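Local atomic coordinates of A-type flavoprotein (Giardia intestinalis, PDB entry 2Q9U), a protein that binds flavin mononucleotide and a mu-oxo-diiron centre and probably passes electrons from the flavin to the irons, consistent with an oxygen-scavenging role. Residues H254-T260 against H304-A310; T269-M273 against I378-Y384. One frame throughout, in Å; residues are numbered along the deposited sequence.

Contact 1: H254-T260 against H304-A310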
# COMPACT_ATOMS: atom_id res chain seq x y z
N HIS A 254 -31.28 12.82 0.74
CA HIS A 254 -30.11 12.68 -0.15
C HIS A 254 -29.94 11.28 -0.73
O HIS A 254 -28.98 11.01 -1.49
CB HIS A 254 -28.81 13.08 0.59
CG HIS A 254 -28.55 12.25 1.82
ND1 HIS A 254 -29.40 12.23 2.90
CD2 HIS A 254 -27.57 11.37 2.11
CE1 HIS A 254 -28.95 11.39 3.81
NE2 HIS A 254 -27.83 10.86 3.35
N CYS A 255 -30.86 10.37 -0.43
CA CYS A 255 -30.59 9.00 -0.82
C CYS A 255 -30.95 8.65 -2.28
O CYS A 255 -31.72 9.36 -2.97
CB CYS A 255 -31.06 8.02 0.27
SG CYS A 255 -30.17 8.34 1.92
N GLN A 256 -30.34 7.58 -2.79
CA GLN A 256 -30.57 7.15 -4.15
C GLN A 256 -31.21 5.76 -4.14
O GLN A 256 -31.20 5.09 -3.10
CB GLN A 256 -29.26 7.12 -4.94
CG GLN A 256 -28.49 8.44 -4.97
CD GLN A 256 -29.08 9.46 -5.94
OE1 GLN A 256 -30.17 9.26 -6.49
NE2 GLN A 256 -28.35 10.55 -6.15
N LYS A 257 -31.78 5.35 -5.27
CA LYS A 257 -32.25 3.98 -5.44
C LYS A 257 -30.98 3.16 -5.65
O LYS A 257 -30.54 2.93 -6.78
CB LYS A 257 -33.18 3.88 -6.66
CG LYS A 257 -34.52 4.63 -6.51
CD LYS A 257 -35.39 4.40 -7.76
CE LYS A 257 -36.60 5.34 -7.80
NZ LYS A 257 -37.39 5.18 -9.07
N LYS A 258 -30.36 2.79 -4.53
CA LYS A 258 -28.97 2.29 -4.53
C LYS A 258 -28.82 1.38 -3.32
O LYS A 258 -29.27 1.71 -2.21
CB LYS A 258 -27.97 3.47 -4.49
CG LYS A 258 -26.46 3.05 -4.29
CD LYS A 258 -25.59 4.29 -4.23
CE LYS A 258 -24.13 3.97 -3.82
NZ LYS A 258 -23.37 5.29 -3.94
N VAL A 259 -28.21 0.22 -3.56
CA VAL A 259 -27.86 -0.72 -2.52
C VAL A 259 -26.33 -0.87 -2.51
O VAL A 259 -25.73 -1.05 -3.56
CB VAL A 259 -28.51 -2.09 -2.78
CG1 VAL A 259 -28.10 -3.11 -1.66
CG2 VAL A 259 -30.03 -1.94 -2.82
N THR A 260 -25.73 -0.73 -1.33
CA THR A 260 -24.28 -1.03 -1.15
C THR A 260 -24.06 -2.23 -0.24
O THR A 260 -24.65 -2.29 0.85
CB THR A 260 -23.52 0.18 -0.58
OG1 THR A 260 -23.67 1.29 -1.48
CG2 THR A 260 -21.98 -0.13 -0.39
N HIS A 304 -20.36 5.63 0.04
CA HIS A 304 -21.42 4.86 -0.58
C HIS A 304 -22.62 4.64 0.30
O HIS A 304 -23.74 4.73 -0.17
CB HIS A 304 -20.88 3.56 -1.23
CG HIS A 304 -20.07 3.84 -2.46
ND1 HIS A 304 -20.64 4.33 -3.62
CD2 HIS A 304 -18.74 3.76 -2.70
CE1 HIS A 304 -19.70 4.50 -4.53
NE2 HIS A 304 -18.54 4.17 -4.00
N THR A 305 -22.39 4.40 1.58
CA THR A 305 -23.49 4.25 2.55
C THR A 305 -24.28 5.56 2.74
O THR A 305 -25.49 5.51 2.97
CB THR A 305 -23.01 3.71 3.92
OG1 THR A 305 -21.99 4.57 4.48
CG2 THR A 305 -22.44 2.28 3.78
N TYR A 306 -23.58 6.68 2.71
CA TYR A 306 -24.18 8.02 2.63
C TYR A 306 -25.49 8.12 1.82
O TYR A 306 -26.48 8.55 2.31
CB TYR A 306 -23.14 9.04 2.16
CG TYR A 306 -23.63 10.43 1.85
CD1 TYR A 306 -23.87 11.33 2.82
CD2 TYR A 306 -23.81 10.85 0.55
CE1 TYR A 306 -24.29 12.62 2.53
CE2 TYR A 306 -24.24 12.09 0.24
CZ TYR A 306 -24.47 12.98 1.25
OH TYR A 306 -24.87 14.23 0.97
N ASP A 307 -25.45 7.63 0.59
CA ASP A 307 -26.52 7.88 -0.37
C ASP A 307 -27.10 6.58 -0.90
O ASP A 307 -27.67 6.54 -1.99
CB ASP A 307 -26.03 8.75 -1.52
CG ASP A 307 -25.02 8.03 -2.40
OD1 ASP A 307 -24.59 6.92 -2.03
OD2 ASP A 307 -24.65 8.58 -3.46
N SER A 308 -26.95 5.51 -0.13
CA SER A 308 -27.65 4.25 -0.40
C SER A 308 -29.02 4.32 0.27
O SER A 308 -29.16 4.89 1.36
CB SER A 308 -26.87 3.05 0.17
OG SER A 308 -25.63 2.88 -0.49
N GLY A 309 -30.00 3.70 -0.38
CA GLY A 309 -31.34 3.54 0.17
C GLY A 309 -31.39 2.31 1.05
O GLY A 309 -32.30 2.18 1.86
N ALA A 310 -30.40 1.42 0.91
CA ALA A 310 -30.29 0.23 1.74
C ALA A 310 -28.86 -0.31 1.69
O ALA A 310 -28.13 -0.13 0.70
CB ALA A 310 -31.27 -0.88 1.26
O HOH W 1 -25.86 11.08 -4.42
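Lys258 reaches across to residues 304-310 and shows how one lysine can tie a strand to helix 298-306 and the loop after it. Its chain runs extended, with CG anti to the backbone N (chi1 172°), and carries NZ to two acceptors: a salt bridge of 2.8 Å to Asp307 OD1, met on the carboxylate's syn side, and a hydrogen bond of 2.9 Å to His304 ND1, which NZ approaches at the ring edge, nearly in plane. The ammonium probably favours the tautomer with ND1 unprotonated. A water joins Asp307 OD2 to Gln256 NE2. Thr260 OG1 donates to Ser308 OG at 2.7 Å, and Ser308 OG in turn donates to His304 O.

Among the rings, His254 sets CD2 over the centre of the Tyr306 ring, 3.5 Å from Tyr306 CE1, with the planes inclined at 45°; Tyr306 OH is bonded to Glu245.

Backbone bonds complete the join. Gln256 N donates to Asp307 O, Gly309 N to Lys258 O at 2.8 Å, and Thr260 N to Ala310 O at 3.2 Å. Val259 and Ala310 form a parallel bridge joining strands 258-263 and 310-314, neighbours in the parallel sheet of a flavodoxin-like domain, with helix 298-306 leading into the second.

Contact 2: T269-M273 against I378-Y384. With FMN (flavin mononucleotide), chain F.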
# COMPACT_ATOMS: atom_id res chain seq x y z
N THR A 269 -16.35 -17.43 -0.45
CA THR A 269 -17.75 -17.89 -0.53
C THR A 269 -18.75 -16.81 -0.09
O THR A 269 -19.83 -16.68 -0.69
CB THR A 269 -18.03 -19.23 0.21
OG1 THR A 269 -17.89 -19.06 1.62
CG2 THR A 269 -17.05 -20.34 -0.29
N THR A 270 -18.39 -16.04 0.95
CA THR A 270 -19.21 -14.89 1.35
C THR A 270 -19.25 -13.86 0.20
O THR A 270 -20.29 -13.22 -0.06
CB THR A 270 -18.73 -14.21 2.66
OG1 THR A 270 -18.67 -15.18 3.72
CG2 THR A 270 -19.70 -13.10 3.09
N HIS A 271 -18.12 -13.70 -0.47
CA HIS A 271 -18.04 -12.88 -1.69
C HIS A 271 -18.99 -13.34 -2.82
O HIS A 271 -19.70 -12.52 -3.41
CB HIS A 271 -16.61 -12.80 -2.21
CG HIS A 271 -16.48 -11.97 -3.44
ND1 HIS A 271 -16.28 -10.61 -3.39
CD2 HIS A 271 -16.60 -12.28 -4.76
CE1 HIS A 271 -16.24 -10.12 -4.62
NE2 HIS A 271 -16.43 -11.12 -5.47
N ARG A 272 -19.00 -14.63 -3.14
CA ARG A 272 -19.90 -15.14 -4.19
C ARG A 272 -21.39 -14.96 -3.82
O ARG A 272 -22.20 -14.61 -4.68
CB ARG A 272 -19.64 -16.61 -4.50
CG ARG A 272 -20.54 -17.18 -5.62
CD ARG A 272 -20.10 -16.62 -6.97
NE ARG A 272 -21.01 -16.89 -8.10
CZ ARG A 272 -22.17 -16.26 -8.33
NH1 ARG A 272 -22.66 -15.35 -7.49
NH2 ARG A 272 -22.87 -16.58 -9.41
N MET A 273 -21.73 -15.18 -2.56
CA MET A 273 -23.11 -14.93 -2.13
C MET A 273 -23.45 -13.45 -2.27
O MET A 273 -24.58 -13.08 -2.64
CB MET A 273 -23.33 -15.39 -0.71
CG MET A 273 -23.27 -16.88 -0.56
SD MET A 273 -24.82 -17.61 -1.08
CE MET A 273 -25.76 -17.30 0.43
N ILE A 378 -28.59 -14.49 6.22
CA ILE A 378 -28.31 -15.77 5.58
C ILE A 378 -26.96 -16.23 6.09
O ILE A 378 -25.99 -15.51 6.01
CB ILE A 378 -28.31 -15.69 4.03
CG1 ILE A 378 -29.72 -15.36 3.51
CG2 ILE A 378 -27.78 -16.99 3.43
CD1 ILE A 378 -29.76 -14.94 2.08
N THR A 379 -26.92 -17.43 6.67
CA THR A 379 -25.66 -18.03 7.06
C THR A 379 -25.59 -19.45 6.49
O THR A 379 -26.62 -20.06 6.16
CB THR A 379 -25.48 -18.07 8.60
OG1 THR A 379 -26.56 -18.79 9.20
CG2 THR A 379 -25.50 -16.67 9.15
N PHE A 380 -24.38 -19.95 6.36
CA PHE A 380 -24.16 -21.27 5.81
C PHE A 380 -22.78 -21.76 6.23
O PHE A 380 -21.86 -20.97 6.45
CB PHE A 380 -24.28 -21.26 4.28
CG PHE A 380 -23.36 -20.28 3.61
CD1 PHE A 380 -23.70 -18.91 3.53
CD2 PHE A 380 -22.15 -20.71 3.06
CE1 PHE A 380 -22.85 -18.00 2.93
CE2 PHE A 380 -21.29 -19.81 2.45
CZ PHE A 380 -21.63 -18.45 2.38
N LYS A 381 -22.65 -23.07 6.34
CA LYS A 381 -21.38 -23.71 6.69
C LYS A 381 -20.47 -24.01 5.51
O LYS A 381 -20.79 -24.79 4.66
CB LYS A 381 -21.62 -24.93 7.59
CG LYS A 381 -20.46 -25.79 7.80
CD LYS A 381 -20.86 -27.08 8.49
CE LYS A 381 -21.72 -26.85 9.66
NZ LYS A 381 -21.28 -27.62 10.85
N PHE A 382 -19.35 -23.32 5.47
CA PHE A 382 -18.26 -23.51 4.55
C PHE A 382 -18.44 -23.06 3.11
O PHE A 382 -17.69 -22.27 2.64
CB PHE A 382 -17.67 -24.90 4.64
CG PHE A 382 -16.75 -25.08 5.77
CD1 PHE A 382 -15.64 -24.28 5.89
CD2 PHE A 382 -17.02 -25.99 6.75
CE1 PHE A 382 -14.84 -24.40 6.93
CE2 PHE A 382 -16.16 -26.12 7.80
CZ PHE A 382 -15.08 -25.33 7.90
N ASN A 383 -19.46 -23.56 2.45
CA ASN A 383 -19.64 -23.32 1.04
C ASN A 383 -21.06 -23.03 0.60
O ASN A 383 -21.97 -23.43 1.24
CB ASN A 383 -19.09 -24.55 0.35
CG ASN A 383 -18.77 -24.33 -1.08
OD1 ASN A 383 -18.86 -23.26 -1.60
ND2 ASN A 383 -18.38 -25.38 -1.72
N TYR A 384 -21.22 -22.27 -0.47
CA TYR A 384 -22.53 -21.97 -1.05
C TYR A 384 -22.93 -23.12 -1.99
O TYR A 384 -22.10 -23.97 -2.35
CB TYR A 384 -22.49 -20.63 -1.82
CG TYR A 384 -21.47 -20.61 -2.93
CD1 TYR A 384 -21.76 -21.14 -4.20
CD2 TYR A 384 -20.19 -20.08 -2.71
CE1 TYR A 384 -20.82 -21.13 -5.20
CE2 TYR A 384 -19.25 -20.08 -3.70
CZ TYR A 384 -19.57 -20.61 -4.95
OH TYR A 384 -18.64 -20.61 -5.95
N1 FMN F . -15.57 -20.61 11.73
C2 FMN F . -16.30 -20.52 12.88
O2 FMN F . -17.47 -20.94 12.90
N3 FMN F . -15.72 -19.99 14.02
C4 FMN F . -14.43 -19.51 14.01
O4 FMN F . -14.03 -18.93 15.02
C4A FMN F . -13.67 -19.58 12.83
N5 FMN F . -12.36 -19.14 12.76
C5A FMN F . -11.66 -19.26 11.56
C6 FMN F . -10.33 -18.82 11.48
C7 FMN F . -9.62 -18.92 10.27
C7M FMN F . -8.14 -18.63 10.30
C8 FMN F . -10.22 -19.47 9.14
C8M FMN F . -9.52 -19.50 7.80
C9 FMN F . -11.54 -19.91 9.22
C9A FMN F . -12.27 -19.81 10.42
N10 FMN F . -13.59 -20.24 10.50
C10 FMN F . -14.27 -20.15 11.69
C1' FMN F . -14.29 -20.84 9.32
C2' FMN F . -14.73 -19.79 8.30
O2' FMN F . -15.76 -18.94 8.81
C3' FMN F . -15.12 -20.57 7.04
O3' FMN F . -13.91 -21.01 6.44
C4' FMN F . -15.91 -19.78 6.02
O4' FMN F . -16.41 -20.67 5.03
C5' FMN F . -15.04 -18.74 5.32
O5' FMN F . -15.88 -17.89 4.55
P FMN F . -15.27 -17.21 3.24
O1P FMN F . -16.24 -16.10 2.88
O2P FMN F . -13.92 -16.68 3.60
O3P FMN F . -15.14 -18.20 2.10
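Helix 269-273 and the short strand 378-381 run roughly antiparallel, their N-to-C directions 141° apart and their axes 10.8 Å apart at closest approach, a spacing bridged by side chains. Thr269 faces both the loop and the flavin mononucleotide. Its OG1 lies between the backbone N and the carbonyl carbon (chi1 68°), where it donates to FMN O3P at 2.9 Å while also sitting at the edge of the Phe380 ring, 3.6 Å from CE2. The same phosphate oxygen takes the backbone N-H of Thr269, and O1P is gripped likewise by Thr270, through N at 2.9 Å and OG1 at 2.7 Å. Two consecutive threonines thus pair amide and hydroxyl on two phosphate oxygens at the first turn of the helix, whose N-terminal end would help to stabilise the negative charge.

Behind the phosphate the contact turns apolar. Met273, bent at both chi2 and chi3, lays CG 3.7 Å from Phe380 CE1 and puts its methyl CE 3.6 Å from Ile378 CG2; its sulfur makes an oblique Met-aromatic contact with the Phe380 ring. Tyr384 is held between two neighbours: Arg272 CG makes a CH-pi contact over one face, 3.8 Å from the ring centroid, and Asn383 OD1 lies by the opposite face, while Thr269 CB meets the ring edge. Phe382 brings its ring beside the ribityl hydroxyl O3'.

Strand 378-381 is the outermost strand of the parallel sheet in this chain, bonded to strand 344-350, whose Ala349 touches both Thr269 and Phe380. Helix 386-409 covers Met273 and Phe380 through Leu389 and Leu388, and a second subunit closes over the loop, its Ile118 O accepting from Asn383 ND2 and its His115 and Trp153 meeting the Phe382 ring.

Overall arrangement
Both contacts reach the same five-stranded parallel sheet and share its covering helix 386-409, yet their centres lie 24 Å apart and they do not touch. Strand 258-263 leads directly into helix 269-283, so the chain passes from contact 1 to the phosphate-binding turn of contact 2. Contact 1, partly buried and away from the flavin and the irons, relies on backbone bonding, a salt bridge and linked hydroxyls. Contact 2 is more buried, and its two segments meet through apolar and aromatic packing, the hydrogen bonds of its threonines going to the cofactor instead. Other subunits reach contact 2 alone, where the flavin is bound.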